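Local coordinates for sweet protein mabinlin-2 chain B (Capparis masaikai, PDB 2DS2), which serves as a heat-stable 2S seed storage albumin with sweetness-inducing activity, of which this chain is one of the pieces, at residues Q37-G41 against P42-R46. Numbering follows the deposited sequence.
Sequences QIIQG and PQQLR
Gly41 and Leu45 join in a local contact at the N-terminus of helix 42-58, where the loop leaving helix 22-36 turns into the next helix. This is a helix start in a 2S albumin of the prolamin clan, with Gly41 at the N-cap and Pro42 as the first helical residue. Leu45 N donates to Gly41 O at 3.0 Å, the i to i+4 bond of the first helical turn. It is fairly straight, with an N-H...O angle of 160°, and Arg46 N repeats it to Pro42 O one residue later. Ile39 lies against the same turn. Its CG2, anti to the backbone N, is carried over the helix backbone and rests 3.7 Å from Leu45 N. The same methyl touches Gln44 CB at 3.9 Å and Leu45 CB at 4.1 Å. Ile39 and Leu45 also both pack on Leu34, so this apolar patch ties the loop and the new helix back to helix 22-36. On another side of the cap, the side chains of Gln40 and Gln44 cross obliquely, their amide planes 77° apart. Gln40 CB and CG pack against the Gln44 amide. Gln43 folds back against the backbone of Gly41, because CG sits between the backbone N and carbonyl carbon (chi1 75°) and the chain bends again beyond CG. Its amide thereby lies along the glycine backbone. With an alanine in place of Gln43 the amide is gone, and the Gly41 backbone would probably lose its cover on that side. Gln43 NE2 lies 3.4 Å from Gly41 C, while OE1 of the same amide lies beside Gly41 N.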
# COMPACT_ATOMS: atom_id res chain seq x y z
N GLN B 37 7.05 -3.55 11.04
CA GLN B 37 6.86 -2.51 12.04
C GLN B 37 6.12 -3.01 13.27
O GLN B 37 5.54 -4.09 13.27
CB GLN B 37 6.05 -1.35 11.44
CG GLN B 37 6.58 -0.77 10.14
CD GLN B 37 7.97 -0.18 10.29
OE1 GLN B 37 8.33 0.32 11.36
NE2 GLN B 37 8.75 -0.22 9.22
N ILE B 38 6.15 -2.22 14.33
CA ILE B 38 5.44 -2.58 15.54
C ILE B 38 4.04 -1.99 15.38
O ILE B 38 3.86 -0.77 15.40
CB ILE B 38 6.11 -1.99 16.80
CG1 ILE B 38 7.47 -2.65 17.02
CG2 ILE B 38 5.21 -2.20 18.01
CD1 ILE B 38 8.27 -2.03 18.16
N ILE B 39 3.06 -2.86 15.18
CA ILE B 39 1.68 -2.41 15.05
C ILE B 39 1.05 -2.67 16.41
O ILE B 39 0.74 -3.80 16.78
CB ILE B 39 0.96 -3.17 13.92
CG1 ILE B 39 1.73 -2.96 12.60
CG2 ILE B 39 -0.46 -2.67 13.75
CD1 ILE B 39 1.93 -1.49 12.22
N GLN B 40 0.89 -1.57 17.15
CA GLN B 40 0.36 -1.55 18.51
C GLN B 40 -0.92 -2.31 18.82
O GLN B 40 -0.97 -3.07 19.79
CB GLN B 40 0.20 -0.10 18.95
CG GLN B 40 1.47 0.70 18.75
CD GLN B 40 1.37 2.13 19.24
OE1 GLN B 40 0.97 2.38 20.38
NE2 GLN B 40 1.75 3.07 18.39
N GLY B 41 -1.96 -2.11 18.02
CA GLY B 41 -3.21 -2.80 18.30
C GLY B 41 -4.18 -2.83 17.14
O GLY B 41 -3.82 -2.52 16.00
N PRO B 42 -5.44 -3.21 17.40
CA PRO B 42 -6.52 -3.30 16.41
C PRO B 42 -6.75 -2.01 15.62
O PRO B 42 -6.95 -2.05 14.41
CB PRO B 42 -7.73 -3.68 17.26
CG PRO B 42 -7.12 -4.47 18.37
CD PRO B 42 -5.92 -3.64 18.73
N GLN B 43 -6.73 -0.87 16.31
CA GLN B 43 -6.94 0.42 15.67
C GLN B 43 -5.87 0.72 14.62
O GLN B 43 -6.18 1.08 13.48
CB GLN B 43 -6.97 1.53 16.73
CG GLN B 43 -5.60 1.90 17.30
CD GLN B 43 -4.86 0.74 17.95
OE1 GLN B 43 -3.64 0.65 17.88
NE2 GLN B 43 -5.61 -0.15 18.60
N GLN B 44 -4.60 0.58 15.01
CA GLN B 44 -3.50 0.84 14.09
C GLN B 44 -3.50 -0.12 12.91
O GLN B 44 -3.20 0.28 11.79
CB GLN B 44 -2.16 0.72 14.81
CG GLN B 44 -1.73 1.97 15.54
CD GLN B 44 -0.23 2.02 15.76
OE1 GLN B 44 0.30 3.02 16.24
NE2 GLN B 44 0.45 0.94 15.40
N LEU B 45 -3.83 -1.38 13.18
CA LEU B 45 -3.88 -2.38 12.12
C LEU B 45 -4.93 -1.95 11.11
O LEU B 45 -4.73 -2.04 9.90
CB LEU B 45 -4.25 -3.75 12.69
CG LEU B 45 -4.29 -4.90 11.69
CD1 LEU B 45 -2.90 -5.14 11.13
CD2 LEU B 45 -4.82 -6.16 12.36
N ARG B 46 -6.07 -1.48 11.61
CA ARG B 46 -7.15 -1.03 10.75
C ARG B 46 -6.71 0.11 9.85
O ARG B 46 -6.93 0.08 8.64
CB ARG B 46 -8.35 -0.58 11.59
CG ARG B 46 -9.46 0.06 10.78
CD ARG B 46 -10.40 0.84 11.70
NE ARG B 46 -9.68 1.87 12.45
CZ ARG B 46 -9.59 1.91 13.77
NH1 ARG B 46 -10.19 0.99 14.52
NH2 ARG B 46 -8.90 2.88 14.36